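Local atomic coordinates of sugar isomerase (Sinorhizobium meliloti, PDB entry 3QC0), a protein that probably acts as a sugar isomerase, binding zinc in a xylose isomerase-like TIM barrel. Residues 127-132 with 170-175; 139-144 with 163-168; 13-18 with 38-43. All coordinates share one frame; numbering follows the deposited sequence. Where two conformers were deposited one is given.

Contact 1: residues 127-132 with 170-175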
loop_
_atom_site.group_PDB
_atom_site.type_symbol
_atom_site.label_atom_id
_atom_site.label_comp_id
_atom_site.label_asym_id
_atom_site.label_seq_id
_atom_site.Cartn_x
_atom_site.Cartn_y
_atom_site.Cartn_z
ATOM N N ALA A 127 2.972 23.259 13.781
ATOM C CA ALA A 127 4.076 24.164 14.085
ATOM C C ALA A 127 4.430 25.045 12.885
ATOM O O ALA A 127 4.836 26.211 13.053
ATOM C CB ALA A 127 5.334 23.392 14.577
ATOM N N VAL A 128 4.291 24.485 11.683
ATOM C CA VAL A 128 4.602 25.174 10.434
ATOM C C VAL A 128 3.458 26.105 9.989
ATOM O O VAL A 128 3.701 27.128 9.352
ATOM C CB VAL A 128 4.930 24.153 9.310
ATOM C CG1 VAL A 128 5.148 24.855 7.932
ATOM C CG2 VAL A 128 6.161 23.299 9.702
ATOM N N LEU A 129 2.222 25.733 10.311
ATOM C CA LEU A 129 1.071 26.426 9.755
ATOM C C LEU A 129 1.118 27.940 9.912
ATOM O O LEU A 129 0.880 28.645 8.930
ATOM C CB LEU A 129 -0.232 25.865 10.328
ATOM C CG LEU A 129 -0.877 24.781 9.445
ATOM C CD1 LEU A 129 -1.990 23.982 10.159
ATOM C CD2 LEU A 129 -1.383 25.421 8.143
ATOM N N PRO A 130 1.438 28.453 11.118
ATOM C CA PRO A 130 1.419 29.944 11.211
ATOM C C PRO A 130 2.373 30.617 10.215
ATOM O O PRO A 130 2.039 31.687 9.668
ATOM C CB PRO A 130 1.801 30.208 12.676
ATOM C CG PRO A 130 1.392 28.929 13.409
ATOM C CD PRO A 130 1.686 27.836 12.425
ATOM N N HIS A 131 3.535 30.001 9.996
ATOM C CA HIS A 131 4.472 30.516 9.025
ATOM C C HIS A 131 3.903 30.461 7.621
ATOM O O HIS A 131 4.010 31.400 6.846
ATOM C CB HIS A 131 5.771 29.745 9.133
ATOM C CG HIS A 131 6.906 30.417 8.454
ATOM N ND1 HIS A 131 7.671 31.359 9.081
ATOM C CD2 HIS A 131 7.433 30.251 7.219
ATOM C CE1 HIS A 131 8.614 31.773 8.246
ATOM N NE2 HIS A 131 8.476 31.134 7.099
ATOM N N ALA A 132 3.260 29.341 7.295
ATOM C CA ALA A 132 2.659 29.163 5.994
ATOM C C ALA A 132 1.510 30.151 5.769
ATOM O O ALA A 132 1.388 30.745 4.699
ATOM C CB ALA A 132 2.163 27.691 5.827
ATOM N N PRO A 170 -7.663 25.883 9.172
ATOM C CA PRO A 170 -7.486 26.535 7.867
ATOM C C PRO A 170 -6.032 26.629 7.441
ATOM O O PRO A 170 -5.146 26.644 8.318
ATOM C CB PRO A 170 -8.016 27.980 8.109
ATOM C CG PRO A 170 -8.098 28.128 9.631
ATOM C CD PRO A 170 -8.395 26.733 10.131
ATOM N N GLY A 171 -5.800 26.584 6.129
ATOM C CA GLY A 171 -4.423 26.683 5.587
ATOM C C GLY A 171 -3.751 25.386 5.203
ATOM O O GLY A 171 -2.639 25.397 4.654
ATOM N N VAL A 172 -4.471 24.295 5.482
ATOM C CA VAL A 172 -3.951 22.977 5.162
ATOM C C VAL A 172 -5.019 22.195 4.393
ATOM O O VAL A 172 -6.203 22.152 4.754
ATOM C CB VAL A 172 -3.343 22.246 6.399
ATOM C CG1 VAL A 172 -4.382 21.959 7.491
ATOM C CG2 VAL A 172 -2.610 20.937 5.964
ATOM N N GLY A 173 -4.572 21.603 3.284
ATOM C CA GLY A 173 -5.425 20.789 2.433
ATOM C C GLY A 173 -4.679 19.546 2.007
ATOM O O GLY A 173 -3.731 19.138 2.678
ATOM N N VAL A 174 -5.092 18.995 0.872
ATOM C CA VAL A 174 -4.520 17.740 0.373
ATOM C C VAL A 174 -4.063 17.835 -1.079
ATOM O O VAL A 174 -4.674 18.529 -1.892
ATOM C CB VAL A 174 -5.522 16.533 0.569
ATOM C CG1 VAL A 174 -5.783 16.269 2.057
ATOM C CG2 VAL A 174 -6.842 16.721 -0.234
ATOM N N ALA A 175 -3.008 17.099 -1.403
ATOM C CA ALA A 175 -2.611 16.799 -2.761
ATOM C C ALA A 175 -2.999 15.353 -3.043
ATOM O O ALA A 175 -2.576 14.445 -2.337
ATOM C CB ALA A 175 -1.075 16.972 -2.938
#
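Leu129, on helix 114-135, reaches across to the turn that leads into strand 172-177 and touches it through both of its methyl groups. CD2 rests over the peptide of Gly171, with Leu129 CD2 3.7 Å from Gly171 O and 3.8 Å from Gly171 C, and also lies near the preceding carbonyl, 4.0 Å from Pro170 O. CD1 takes the next residue: Leu129 CD1 and Val172 CG1 are 4.1 Å apart, and the two side chains cross at about a right angle. Val172 presents that methyl because its chi1 of 63° sets CG1 between its own backbone N and carbonyl carbon. Both Leu129 and Val172 were modelled in two conformers, and these distances belong to one of them.

The backbone at Gly171 is as much a part of the fit as the methyls. Its phi of 99° would press a beta carbon against the carbonyl O of Pro170, and the same carbon would stand only 3.3 Å from Leu129 CD2, so the close approach of the leucine depends on the absence of a side chain. Further out, Leu139 of the adjacent strand 139-141 packs on both Leu129 and Val172 and pairs by backbone hydrogen bonds with Gly171 and Gly173. Leu168, at the end of helix 158-168, adds another apolar neighbour to Leu129. The helix itself is kinked at Pro130, directly after Leu129, where the nitrogens of Pro130 and His131 lack bonds to the preceding turn.

Here, then, a barrel helix meets the start of a strand by van der Waals contact. The oxygens of Pro170 and Gly171 meet carbon rather than a donor across the contact, which implies that complementary shape, rather than directional bonding, fits the two segments together.

Contact 2: residues 139-144 with 163-168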
loop_
_atom_site.group_PDB
_atom_site.type_symbol
_atom_site.label_atom_id
_atom_site.label_comp_id
_atom_site.label_asym_id
_atom_site.label_seq_id
_atom_site.Cartn_x
_atom_site.Cartn_y
_atom_site.Cartn_z
ATOM N N LEU A 139 -0.633 24.606 2.624
ATOM C CA LEU A 139 0.110 23.363 2.853
ATOM C C LEU A 139 -0.733 22.222 2.326
ATOM O O LEU A 139 -1.872 22.064 2.744
ATOM C CB LEU A 139 0.391 23.165 4.343
ATOM C CG LEU A 139 1.286 24.246 4.990
ATOM C CD1 LEU A 139 1.526 23.945 6.494
ATOM C CD2 LEU A 139 2.628 24.450 4.221
ATOM N N ALA A 140 -0.163 21.395 1.461
ATOM C CA ALA A 140 -0.873 20.263 0.869
ATOM C C ALA A 140 -0.298 18.975 1.405
ATOM O O ALA A 140 0.778 18.548 0.977
ATOM C CB ALA A 140 -0.768 20.296 -0.681
ATOM N N ILE A 141 -1.011 18.349 2.336
ATOM C CA ILE A 141 -0.644 17.006 2.801
ATOM C C ILE A 141 -0.887 16.044 1.655
ATOM O O ILE A 141 -2.017 15.934 1.139
ATOM C CB ILE A 141 -1.498 16.582 4.014
ATOM C CG1 ILE A 141 -1.382 17.561 5.189
ATOM C CG2 ILE A 141 -1.142 15.128 4.446
ATOM C CD1 ILE A 141 -2.345 17.262 6.356
ATOM N N GLU A 142 0.166 15.335 1.282
ATOM C CA GLU A 142 0.074 14.329 0.208
ATOM C C GLU A 142 0.031 12.948 0.873
ATOM O O GLU A 142 1.041 12.470 1.359
ATOM C CB GLU A 142 1.258 14.428 -0.748
ATOM C CG GLU A 142 1.031 13.623 -2.024
ATOM C CD GLU A 142 2.225 13.573 -2.939
ATOM O OE1 GLU A 142 3.337 13.768 -2.443
ATOM O OE2 GLU A 142 2.010 13.332 -4.139
ATOM N N PRO A 143 -1.162 12.338 0.968
ATOM C CA PRO A 143 -1.102 10.917 1.413
ATOM C C PRO A 143 -0.263 10.134 0.407
ATOM O O PRO A 143 -0.419 10.323 -0.808
ATOM C CB PRO A 143 -2.573 10.481 1.426
ATOM C CG PRO A 143 -3.270 11.435 0.497
ATOM C CD PRO A 143 -2.523 12.758 0.636
ATOM N N LEU A 144 0.597 9.266 0.923
ATOM C CA LEU A 144 1.522 8.493 0.119
ATOM C C LEU A 144 1.092 7.033 0.152
ATOM O O LEU A 144 0.475 6.559 1.103
ATOM C CB LEU A 144 2.970 8.610 0.595
ATOM C CG LEU A 144 3.895 9.412 -0.340
ATOM C CD1 LEU A 144 3.505 10.904 -0.436
ATOM C CD2 LEU A 144 5.349 9.175 0.065
ATOM N N ASP A 163 -8.587 13.815 7.933
ATOM C CA ASP A 163 -8.713 13.867 9.392
ATOM C C ASP A 163 -7.728 14.874 9.986
ATOM O O ASP A 163 -8.077 15.662 10.880
ATOM C CB ASP A 163 -8.461 12.509 10.038
ATOM C CG ASP A 163 -9.597 11.515 9.826
ATOM O OD1 ASP A 163 -10.707 11.854 9.336
ATOM O OD2 ASP A 163 -9.334 10.320 10.152
ATOM N N ILE A 164 -6.503 14.890 9.471
ATOM C CA ILE A 164 -5.526 15.827 9.965
ATOM C C ILE A 164 -5.925 17.252 9.579
ATOM O O ILE A 164 -5.781 18.145 10.396
ATOM C CB ILE A 164 -4.103 15.491 9.435
ATOM C CG1 ILE A 164 -3.664 14.089 9.912
ATOM C CG2 ILE A 164 -3.084 16.610 9.787
ATOM C CD1 ILE A 164 -2.411 13.533 9.220
ATOM N N CYS A 165 -6.390 17.461 8.346
ATOM C CA CYS A 165 -6.866 18.778 7.880
ATOM C C CYS A 165 -7.956 19.265 8.794
ATOM O O CYS A 165 -7.969 20.434 9.170
ATOM C CB CYS A 165 -7.332 18.730 6.441
ATOM S SG CYS A 165 -6.046 18.517 5.235
ATOM N N GLU A 166 -8.878 18.387 9.167
ATOM C CA GLU A 166 -9.967 18.820 10.065
ATOM C C GLU A 166 -9.465 19.212 11.438
ATOM O O GLU A 166 -10.020 20.150 12.075
ATOM C CB GLU A 166 -11.016 17.719 10.198
ATOM C CG GLU A 166 -11.827 17.531 8.967
ATOM C CD GLU A 166 -13.132 16.797 9.245
ATOM O OE1 GLU A 166 -13.102 15.605 9.631
ATOM O OE2 GLU A 166 -14.197 17.426 9.085
ATOM N N THR A 167 -8.449 18.528 11.939
ATOM C CA THR A 167 -7.881 18.772 13.270
ATOM C C THR A 167 -7.143 20.114 13.315
ATOM O O THR A 167 -7.221 20.878 14.305
ATOM C CB THR A 167 -6.906 17.667 13.672
ATOM O OG1 THR A 167 -7.597 16.405 13.789
ATOM C CG2 THR A 167 -6.209 17.981 15.008
ATOM N N LEU A 168 -6.466 20.421 12.215
ATOM C CA LEU A 168 -5.548 21.556 12.213
ATOM C C LEU A 168 -6.171 22.823 11.758
ATOM O O LEU A 168 -5.652 23.910 12.071
ATOM C CB LEU A 168 -4.375 21.243 11.304
ATOM C CG LEU A 168 -3.475 20.167 11.868
ATOM C CD1 LEU A 168 -2.335 20.045 10.895
ATOM C CD2 LEU A 168 -2.995 20.464 13.323
#
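Ile141 lays its terminal methyl on the flank of helix 158-168, where Ile141 CD1 comes to 3.6 Å from Ile164 CG2 and 4.0 Å from Ile164 CB. The same methyl meets the sulfur of the next residue, Ile141 CD1 lying 4.1 Å from Cys165 SG, and one strand residue thereby spans two successive helix positions. The reach comes from an extended branch: with chi2 at 173° the CG1-CD1 arm of Ile141 stretches straight toward the helix. On the other side it is the shorter branch of Ile164 that answers, its CG2 set opposite the backbone N, and the two isoleucines cross obliquely. All three residues are buried, and the pairing is wholly apolar.

The example illustrates how successive residues of a TIM barrel can serve different layers. Ile141 turns outward to the helices, whereas the following residue, Glu142, is directed the other way and binds the zinc ion through OE2, in company with Asp177, His204 and Glu248. The zinc lies about 11 Å from the side chain of Ile141.

The contact joins the first two elements of the beta-alpha-beta unit formed by strand 139-141, helix 158-168 and strand 172-177. Val172 of strand 172-177 packs on Ile141 and Val174 on Cys165, while Ile125 of helix 114-135 touches both Ile141 and Leu168.

Contact 3: residues 13-18 with 38-43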
loop_
_atom_site.group_PDB
_atom_site.type_symbol
_atom_site.label_atom_id
_atom_site.label_comp_id
_atom_site.label_asym_id
_atom_site.label_seq_id
_atom_site.Cartn_x
_atom_site.Cartn_y
_atom_site.Cartn_z
ATOM N N THR A 13 9.506 14.415 -13.651
ATOM C CA THR A 13 9.212 13.660 -14.871
ATOM C C THR A 13 10.365 13.664 -15.872
ATOM O O THR A 13 10.576 12.671 -16.581
ATOM C CB THR A 13 7.919 14.187 -15.505
ATOM O OG1 THR A 13 6.863 13.964 -14.567
ATOM C CG2 THR A 13 7.534 13.471 -16.818
ATOM N N ILE A 14 11.130 14.758 -15.876
ATOM C CA ILE A 14 12.298 14.871 -16.786
ATOM C C ILE A 14 13.544 15.254 -15.990
ATOM O O ILE A 14 14.426 16.027 -16.457
ATOM C CB ILE A 14 12.008 15.855 -17.989
ATOM C CG1 ILE A 14 11.453 17.189 -17.504
ATOM C CG2 ILE A 14 11.053 15.184 -19.023
ATOM C CD1 ILE A 14 11.367 18.284 -18.629
ATOM N N ARG A 15 13.660 14.701 -14.788
ATOM C CA ARG A 15 14.699 15.109 -13.862
ATOM C C ARG A 15 16.093 14.649 -14.272
ATOM O O ARG A 15 17.064 15.285 -13.880
ATOM C CB ARG A 15 14.408 14.610 -12.432
ATOM C CG ARG A 15 14.362 13.098 -12.320
ATOM C CD ARG A 15 15.539 12.495 -11.633
ATOM N NE ARG A 15 15.678 12.972 -10.269
ATOM C CZ ARG A 15 16.715 12.672 -9.485
ATOM N NH1 ARG A 15 17.693 11.878 -9.928
ATOM N NH2 ARG A 15 16.782 13.162 -8.246
ATOM N N GLU A 16 16.196 13.558 -15.028
ATOM C CA GLU A 16 17.516 13.053 -15.422
ATOM C C GLU A 16 18.044 13.868 -16.604
ATOM O O GLU A 16 19.266 14.037 -16.751
ATOM C CB GLU A 16 17.486 11.559 -15.772
ATOM C CG GLU A 16 17.307 10.630 -14.552
ATOM C CD GLU A 16 18.493 10.667 -13.586
ATOM O OE1 GLU A 16 19.662 10.752 -14.037
ATOM O OE2 GLU A 16 18.281 10.585 -12.373
ATOM N N GLN A 17 17.113 14.404 -17.391
ATOM C CA GLN A 17 17.431 15.055 -18.670
ATOM C C GLN A 17 17.662 16.543 -18.558
ATOM O O GLN A 17 18.411 17.106 -19.354
ATOM C CB GLN A 17 16.283 14.841 -19.652
ATOM C CG GLN A 17 15.970 13.361 -19.921
ATOM C CD GLN A 17 14.804 12.806 -19.094
ATOM O OE1 GLN A 17 14.731 13.015 -17.861
ATOM N NE2 GLN A 17 13.887 12.113 -19.769
ATOM N N CYS A 18 17.022 17.187 -17.590
ATOM C CA CYS A 18 16.907 18.628 -17.557
ATOM C C CYS A 18 17.038 19.187 -16.174
ATOM O O CYS A 18 16.381 18.705 -15.250
ATOM C CB CYS A 18 15.561 19.112 -18.112
ATOM S SG CYS A 18 15.142 18.577 -19.768
ATOM N N TRP A 38 11.169 20.788 -7.854
ATOM C CA TRP A 38 11.645 20.306 -6.593
ATOM C C TRP A 38 12.678 21.244 -5.997
ATOM O O TRP A 38 13.390 21.982 -6.724
ATOM C CB TRP A 38 12.237 18.903 -6.760
ATOM C CG TRP A 38 11.216 17.865 -7.052
ATOM C CD1 TRP A 38 10.317 17.844 -8.072
ATOM C CD2 TRP A 38 10.937 16.697 -6.263
ATOM N NE1 TRP A 38 9.513 16.736 -7.977
ATOM C CE2 TRP A 38 9.884 16.024 -6.878
ATOM C CE3 TRP A 38 11.509 16.152 -5.118
ATOM C CZ2 TRP A 38 9.388 14.817 -6.396
ATOM C CZ3 TRP A 38 10.992 14.951 -4.631
ATOM C CH2 TRP A 38 9.937 14.328 -5.254
ATOM N N ARG A 39 12.819 21.198 -4.681
ATOM C CA ARG A 39 13.669 22.160 -3.990
ATOM C C ARG A 39 15.134 22.042 -4.389
ATOM O O ARG A 39 15.836 23.058 -4.442
ATOM C CB ARG A 39 13.523 21.996 -2.489
ATOM C CG ARG A 39 12.118 22.407 -2.010
ATOM C CD ARG A 39 11.967 22.140 -0.562
ATOM N NE ARG A 39 12.770 23.004 0.271
ATOM C CZ ARG A 39 13.094 22.751 1.538
ATOM N NH1 ARG A 39 12.727 21.604 2.111
ATOM N NH2 ARG A 39 13.769 23.587 2.239
ATOM N N ASP A 40 15.578 20.834 -4.699
ATOM C CA ASP A 40 16.981 20.620 -5.118
ATOM C C ASP A 40 17.218 21.242 -6.467
ATOM O O ASP A 40 18.293 21.813 -6.683
ATOM C CB ASP A 40 17.427 19.146 -5.070
ATOM C CG ASP A 40 16.573 18.204 -5.908
ATOM O OD1 ASP A 40 15.459 18.528 -6.331
ATOM O OD2 ASP A 40 17.052 17.064 -6.119
ATOM N N GLN A 41 16.227 21.164 -7.351
ATOM C CA GLN A 41 16.330 21.771 -8.685
ATOM C C GLN A 41 16.376 23.285 -8.587
ATOM O O GLN A 41 17.138 23.960 -9.331
ATOM C CB GLN A 41 15.154 21.364 -9.555
ATOM C CG GLN A 41 15.079 19.841 -9.806
ATOM C CD GLN A 41 13.831 19.437 -10.556
ATOM O OE1 GLN A 41 12.727 19.866 -10.214
ATOM N NE2 GLN A 41 13.995 18.571 -11.593
ATOM N N VAL A 42 15.535 23.850 -7.719
ATOM C CA VAL A 42 15.539 25.289 -7.468
ATOM C C VAL A 42 16.870 25.733 -6.872
ATOM O O VAL A 42 17.447 26.784 -7.325
ATOM C CB VAL A 42 14.326 25.686 -6.558
ATOM C CG1 VAL A 42 14.416 27.172 -6.048
ATOM C CG2 VAL A 42 12.990 25.376 -7.304
ATOM N N ALA A 43 17.413 24.952 -5.936
ATOM C CA ALA A 43 18.664 25.293 -5.277
ATOM C C ALA A 43 19.802 25.249 -6.277
ATOM O O ALA A 43 20.733 26.085 -6.209
ATOM C CB ALA A 43 19.004 24.363 -4.148
HETATM O O HOH W 1 16.718 17.991 -12.644
#
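The loop 13-18 and the first turn of helix 39-45 come nearest at Arg15 and Gln41, whose CA atoms are 8.6 Å apart. In TIM-barrel terms the loop follows the first strand, 7-10, and the helix follows the second, 34-36, so the contact joins two neighbouring strand-to-helix connections. Gln41 carries most of it, its two amide ends facing different partners. OE1 turns back on its own helix and accepts a nearly straight bond from the N-cap residue: Trp38 N to Gln41 OE1 is 3.0 Å, with an N-H...O angle of 161°. The N-H of Trp38 thus finds its acceptor within the first turn.

That bond helps to fix the rotation of the amide, leaving NE2 turned toward the loop. There NE2 lies against the aliphatic base of Arg15, with Gln41 NE2 4.1 Å from Arg15 CB, and gives a hydrogen to a water between the segments. Were Gln41 replaced by alanine, the water would probably lose this donor and the N-H of Trp38 its acceptor.

Beyond CB the Arg15 chain bends at chi2 and chi3 and carries its guanidinium group to the exposed surface near Asp40. In the salt bridge from Arg15 NH1 to Glu16 OE2, 2.8 Å long, OE2 lies in the guanidinium plane, while NH1 meets it on the anti side, 31° out of the carboxylate plane; Trp256 adds a cation-pi contact. Asp40 is an oppositely charged neighbour beyond salt-bridge range, with Arg15 NH2 to Asp40 OD2 at 4.5 Å.

The water completes the join: it accepts from Gln41 NE2 at 3.0 Å and donates to two loop carbonyls, Arg15 O at 3.0 Å and Cys18 O at 2.7 Å.

Along the chain contact 3 comes first and is complete before contact 1 opens; contact 2 then falls within the span between the two halves of contact 1. Contacts 1 and 2 are close neighbours, their centres about 8 Å apart, and meet on adjoining barrel strands 139-141 and 172-177, where Gly173 N and Leu139 O, 2.8 Å apart, probably hydrogen-bond. Contact 3 lies about 25 Å from contact 1 and 26 Å from contact 2, centre to centre, beside the first two strands of the same barrel. The eight-stranded fold thus combines apolar helix-to-strand packing in one region with a water-mediated join between loop and helix in another, around a single zinc site.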